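Local coordinates for protein DNA polymerase (Pyrobaculum calidifontis, PDB 5MDN) that probably catalyses template-directed DNA synthesis, adding deoxyribonucleotides from their triphosphates to a growing strand, as a family B DNA polymerase, at residues Trp626-Val638 with Glu748-Glu760. Sequence-based numbering, arbitrary orientation.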
loop_
_atom_site.group_PDB
_atom_site.type_symbol
_atom_site.label_atom_id
_atom_site.label_comp_id
_atom_site.label_asym_id
_atom_site.label_seq_id
_atom_site.Cartn_x
_atom_site.Cartn_y
_atom_site.Cartn_z
ATOM N N TRP A 626 -20.496 7.606 -11.983
ATOM C CA TRP A 626 -20.594 8.191 -13.308
ATOM C C TRP A 626 -20.323 7.148 -14.384
ATOM O O TRP A 626 -19.879 6.029 -14.115
ATOM C CB TRP A 626 -19.626 9.350 -13.494
ATOM C CG TRP A 626 -19.919 10.554 -12.683
ATOM C CD1 TRP A 626 -21.112 10.904 -12.120
ATOM C CD2 TRP A 626 -19.022 11.640 -12.453
ATOM N NE1 TRP A 626 -20.987 12.123 -11.483
ATOM C CE2 TRP A 626 -19.716 12.595 -11.685
ATOM C CE3 TRP A 626 -17.688 11.887 -12.797
ATOM C CZ2 TRP A 626 -19.124 13.784 -11.259
ATOM C CZ3 TRP A 626 -17.111 13.067 -12.374
ATOM C CH2 TRP A 626 -17.814 14.003 -11.609
ATOM N N CYS A 627 -20.624 7.528 -15.623
ATOM C CA CYS A 627 -20.183 6.773 -16.783
ATOM C C CYS A 627 -18.764 7.194 -17.166
ATOM O O CYS A 627 -18.225 8.186 -16.669
ATOM C CB CYS A 627 -21.136 6.992 -17.957
ATOM S SG CYS A 627 -21.183 8.698 -18.571
ATOM N N GLU A 628 -18.155 6.420 -18.068
ATOM C CA GLU A 628 -16.777 6.695 -18.457
ATOM C C GLU A 628 -16.653 7.919 -19.355
ATOM O O GLU A 628 -15.550 8.456 -19.497
ATOM C CB GLU A 628 -16.165 5.472 -19.142
ATOM C CG GLU A 628 -16.128 4.238 -18.256
ATOM C CD GLU A 628 -15.258 4.437 -17.027
ATOM O OE1 GLU A 628 -14.192 5.075 -17.148
ATOM O OE2 GLU A 628 -15.642 3.963 -15.937
ATOM N N LEU A 629 -17.753 8.377 -19.956
ATOM C CA LEU A 629 -17.715 9.648 -20.672
ATOM C C LEU A 629 -17.645 10.819 -19.699
ATOM O O LEU A 629 -16.930 11.797 -19.946
ATOM C CB LEU A 629 -18.934 9.775 -21.586
ATOM C CG LEU A 629 -19.052 11.091 -22.356
ATOM C CD1 LEU A 629 -17.820 11.317 -23.220
ATOM C CD2 LEU A 629 -20.314 11.112 -23.206
ATOM N N ALA A 630 -18.386 10.738 -18.590
ATOM C CA ALA A 630 -18.307 11.776 -17.566
ATOM C C ALA A 630 -16.903 11.864 -16.980
ATOM O O ALA A 630 -16.423 12.957 -16.657
ATOM C CB ALA A 630 -19.335 11.510 -16.468
ATOM N N LYS A 631 -16.234 10.718 -16.824
ATOM C CA LYS A 631 -14.851 10.721 -16.358
ATOM C C LYS A 631 -13.932 11.383 -17.377
ATOM O O LYS A 631 -13.034 12.150 -17.007
ATOM C CB LYS A 631 -14.389 9.290 -16.077
ATOM C CG LYS A 631 -15.128 8.589 -14.949
ATOM C CD LYS A 631 -14.221 8.362 -13.750
ATOM C CE LYS A 631 -14.799 7.314 -12.810
ATOM N NZ LYS A 631 -14.919 5.989 -13.481
ATOM N N GLU A 632 -14.132 11.084 -18.663
ATOM C CA GLU A 632 -13.332 11.713 -19.709
ATOM C C GLU A 632 -13.512 13.228 -19.714
ATOM O O GLU A 632 -12.538 13.973 -19.876
ATOM C CB GLU A 632 -13.710 11.125 -21.071
ATOM C CG GLU A 632 -12.826 11.568 -22.229
ATOM C CD GLU A 632 -11.380 11.144 -22.056
ATOM O OE1 GLU A 632 -11.144 10.063 -21.473
ATOM O OE2 GLU A 632 -10.482 11.887 -22.507
ATOM N N VAL A 633 -14.749 13.701 -19.542
ATOM C CA VAL A 633 -14.995 15.142 -19.539
ATOM C C VAL A 633 -14.663 15.793 -18.201
ATOM O O VAL A 633 -14.551 17.023 -18.139
ATOM C CB VAL A 633 -16.436 15.479 -19.961
ATOM C CG1 VAL A 633 -16.695 14.988 -21.381
ATOM C CG2 VAL A 633 -17.442 14.901 -18.989
ATOM N N GLN A 634 -14.508 15.018 -17.121
ATOM C CA GLN A 634 -13.968 15.605 -15.896
ATOM C C GLN A 634 -12.487 15.899 -16.054
ATOM O O GLN A 634 -12.011 16.974 -15.673
ATOM C CB GLN A 634 -14.167 14.692 -14.694
ATOM C CG GLN A 634 -14.164 15.460 -13.387
ATOM C CD GLN A 634 -14.358 14.572 -12.177
ATOM O OE1 GLN A 634 -14.097 13.366 -12.219
ATOM N NE2 GLN A 634 -14.819 15.165 -11.086
ATOM N N LEU A 635 -11.739 14.951 -16.616
ATOM C CA LEU A 635 -10.463 15.272 -17.242
ATOM C C LEU A 635 -10.738 16.177 -18.440
ATOM O O LEU A 635 -11.881 16.594 -18.648
ATOM C CB LEU A 635 -9.719 13.995 -17.657
ATOM C CG LEU A 635 -8.874 13.274 -16.596
ATOM C CD1 LEU A 635 -9.733 12.780 -15.434
ATOM C CD2 LEU A 635 -8.117 12.111 -17.213
ATOM N N ASN A 636 -9.713 16.515 -19.222
ATOM C CA ASN A 636 -9.873 17.467 -20.321
ATOM C C ASN A 636 -10.262 18.840 -19.778
ATOM O O ASN A 636 -9.517 19.808 -19.952
ATOM C CB ASN A 636 -10.913 16.982 -21.342
ATOM C CG ASN A 636 -10.299 16.175 -22.468
ATOM O OD1 ASN A 636 -9.880 16.724 -23.487
ATOM N ND2 ASN A 636 -10.254 14.859 -22.293
ATOM N N VAL A 637 -11.425 18.931 -19.118
ATOM C CA VAL A 637 -11.823 20.171 -18.447
ATOM C C VAL A 637 -10.737 20.619 -17.478
ATOM O O VAL A 637 -10.302 21.776 -17.492
ATOM C CB VAL A 637 -13.176 19.995 -17.734
ATOM C CG1 VAL A 637 -13.345 21.043 -16.640
ATOM C CG2 VAL A 637 -14.317 20.103 -18.735
ATOM N N VAL A 638 -10.286 19.705 -16.613
ATOM C CA VAL A 638 -9.160 20.011 -15.736
ATOM C C VAL A 638 -7.929 20.359 -16.561
ATOM O O VAL A 638 -7.218 21.329 -16.267
ATOM C CB VAL A 638 -8.895 18.834 -14.777
ATOM C CG1 VAL A 638 -7.554 19.001 -14.091
ATOM C CG2 VAL A 638 -10.012 18.727 -13.748
ATOM N N GLU A 748 -27.800 16.236 -19.316
ATOM C CA GLU A 748 -28.333 17.072 -18.247
ATOM C C GLU A 748 -27.788 16.715 -16.869
ATOM O O GLU A 748 -27.442 17.618 -16.100
ATOM C CB GLU A 748 -29.860 17.001 -18.231
ATOM C CG GLU A 748 -30.522 17.642 -19.436
ATOM C CD GLU A 748 -32.031 17.540 -19.387
ATOM O OE1 GLU A 748 -32.552 16.919 -18.434
ATOM O OE2 GLU A 748 -32.694 18.075 -20.303
ATOM N N LYS A 749 -27.690 15.434 -16.513
ATOM C CA LYS A 749 -27.396 15.119 -15.120
ATOM C C LYS A 749 -25.995 14.572 -14.873
ATOM O O LYS A 749 -25.703 14.196 -13.736
ATOM C CB LYS A 749 -28.448 14.164 -14.545
ATOM C CG LYS A 749 -28.616 12.830 -15.236
ATOM C CD LYS A 749 -29.851 12.140 -14.674
ATOM C CE LYS A 749 -29.716 11.844 -13.184
ATOM N NZ LYS A 749 -28.774 10.721 -12.916
ATOM N N GLN A 750 -25.114 14.530 -15.880
ATOM C CA GLN A 750 -23.715 14.194 -15.599
ATOM C C GLN A 750 -22.676 14.933 -16.438
ATOM O O GLN A 750 -21.717 15.459 -15.866
ATOM C CB GLN A 750 -23.448 12.690 -15.640
ATOM C CG GLN A 750 -23.637 12.136 -14.247
ATOM C CD GLN A 750 -23.109 13.127 -13.197
ATOM O OE1 GLN A 750 -21.947 13.544 -13.237
ATOM N NE2 GLN A 750 -23.977 13.531 -12.272
ATOM N N VAL A 751 -22.819 14.984 -17.764
ATOM C CA VAL A 751 -21.768 15.614 -18.563
ATOM C C VAL A 751 -21.619 17.081 -18.171
ATOM O O VAL A 751 -20.502 17.604 -18.083
ATOM C CB VAL A 751 -22.046 15.445 -20.069
ATOM C CG1 VAL A 751 -21.176 16.389 -20.885
ATOM C CG2 VAL A 751 -21.770 14.013 -20.499
ATOM N N ILE A 752 -22.731 17.762 -17.915
ATOM C CA ILE A 752 -22.666 19.129 -17.397
ATOM C C ILE A 752 -22.221 19.093 -15.932
ATOM O O ILE A 752 -21.266 19.801 -15.581
ATOM C CB ILE A 752 -23.998 19.879 -17.593
ATOM C CG1 ILE A 752 -23.999 20.657 -18.912
ATOM C CG2 ILE A 752 -24.262 20.848 -16.447
ATOM C CD1 ILE A 752 -23.739 19.816 -20.143
ATOM N N PRO A 753 -22.852 18.308 -15.039
ATOM C CA PRO A 753 -22.381 18.287 -13.638
ATOM C C PRO A 753 -20.935 17.849 -13.463
ATOM O O PRO A 753 -20.280 18.307 -12.519
ATOM C CB PRO A 753 -23.351 17.311 -12.958
ATOM C CG PRO A 753 -24.579 17.414 -13.753
ATOM C CD PRO A 753 -24.133 17.585 -15.169
ATOM N N ALA A 754 -20.413 16.970 -14.324
ATOM C CA ALA A 754 -19.004 16.605 -14.211
ATOM C C ALA A 754 -18.114 17.805 -14.502
ATOM O O ALA A 754 -17.130 18.045 -13.793
ATOM C CB ALA A 754 -18.672 15.447 -15.151
ATOM N N ALA A 755 -18.447 18.571 -15.543
ATOM C CA ALA A 755 -17.749 19.826 -15.787
ATOM C C ALA A 755 -18.049 20.846 -14.699
ATOM O O ALA A 755 -17.188 21.667 -14.366
ATOM C CB ALA A 755 -18.128 20.381 -17.160
ATOM N N LEU A 756 -19.264 20.816 -14.142
ATOM C CA LEU A 756 -19.617 21.723 -13.056
ATOM C C LEU A 756 -18.991 21.341 -11.724
ATOM O O LEU A 756 -19.060 22.139 -10.784
ATOM C CB LEU A 756 -21.135 21.800 -12.890
ATOM C CG LEU A 756 -21.939 22.467 -14.005
ATOM C CD1 LEU A 756 -23.334 22.780 -13.501
ATOM C CD2 LEU A 756 -21.244 23.726 -14.502
ATOM N N ARG A 757 -18.401 20.151 -11.597
ATOM C CA ARG A 757 -17.627 19.908 -10.388
ATOM C C ARG A 757 -16.331 20.707 -10.384
ATOM O O ARG A 757 -15.696 20.836 -9.332
ATOM C CB ARG A 757 -17.335 18.419 -10.202
ATOM C CG ARG A 757 -16.983 18.082 -8.759
ATOM C CD ARG A 757 -16.592 16.634 -8.534
ATOM N NE ARG A 757 -16.177 16.445 -7.145
ATOM C CZ ARG A 757 -15.816 15.283 -6.612
ATOM N NH1 ARG A 757 -15.811 14.180 -7.348
ATOM N NH2 ARG A 757 -15.462 15.227 -5.334
ATOM N N ILE A 758 -15.945 21.263 -11.529
ATOM C CA ILE A 758 -14.924 22.297 -11.569
ATOM C C ILE A 758 -15.602 23.548 -12.105
ATOM O O ILE A 758 -15.368 23.967 -13.244
ATOM C CB ILE A 758 -13.706 21.900 -12.424
ATOM C CG1 ILE A 758 -13.190 20.521 -12.017
ATOM C CG2 ILE A 758 -12.606 22.923 -12.258
ATOM C CD1 ILE A 758 -13.715 19.393 -12.871
ATOM N N ALA A 759 -16.469 24.139 -11.288
ATOM C CA ALA A 759 -17.200 25.328 -11.703
ATOM C C ALA A 759 -16.911 26.471 -10.747
ATOM O O ALA A 759 -17.826 27.104 -10.215
ATOM C CB ALA A 759 -18.697 25.048 -11.768
ATOM N N GLU A 760 -15.630 26.736 -10.518
ATOM C CA GLU A 760 -15.214 27.822 -9.641
ATOM C C GLU A 760 -15.306 29.182 -10.316
ATOM O O GLU A 760 -14.603 30.119 -9.884
ATOM C CB GLU A 760 -13.793 27.563 -9.125
ATOM C CG GLU A 760 -12.750 27.264 -10.226
ATOM C CD GLU A 760 -12.212 28.506 -10.913
ATOM O OE1 GLU A 760 -12.079 29.537 -10.202
ATOM O OE2 GLU A 760 -11.844 28.418 -12.121
#
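Trp626 lays one face of its indole over Ala754, whose CB stands 4.1 Å from the centroid of the six-membered ring in a CH-pi contact, 18° off the ring normal. With CG anti to the carbonyl carbon (chi1 -68°), the wide ring reaches across to helix 748-756; its CH2 lies 4.2 Å from Arg757 CD, and Gln634 CD sits in plane at the ring edge. Replacing this indole by an alanine methyl is likely to uncover Ala754 CB and open a gap beside Gln634 and Arg757. Ala754 suits the interface because its lone methyl also fits close against helix 628-638, 4.2 Å from Ala630 CB. These C-terminal helices follow the palm strands and probably belong to the thumb, as in other family B polymerases, away from the magnesium sites; they run roughly parallel, crossing at -29° with axes 8.4 Å apart, a separation that small alanines on both permit. Cys627 is the N-cap of helix 628-638, its SG accepting from Ala630 N. Branched aliphatic residues fill the seam: Leu629 CD2 meets Val751 CG2 at 4.2 Å, Val633 CG2 rests on Ala754 CB, and the two methyls of Val637 divide between Ala755 (CG2 to CB) and Ile758 (CG1 to CD1). Ile758 CD1 also meets Val638 CG2 at 3.9 Å. Glutamine's long chain lets Gln634 touch Ile758 CD1 with CG while its amide reaches outward, NE2 3.4 Å from Arg757 CD and OE1 accepting a weak hydrogen bond from Lys289.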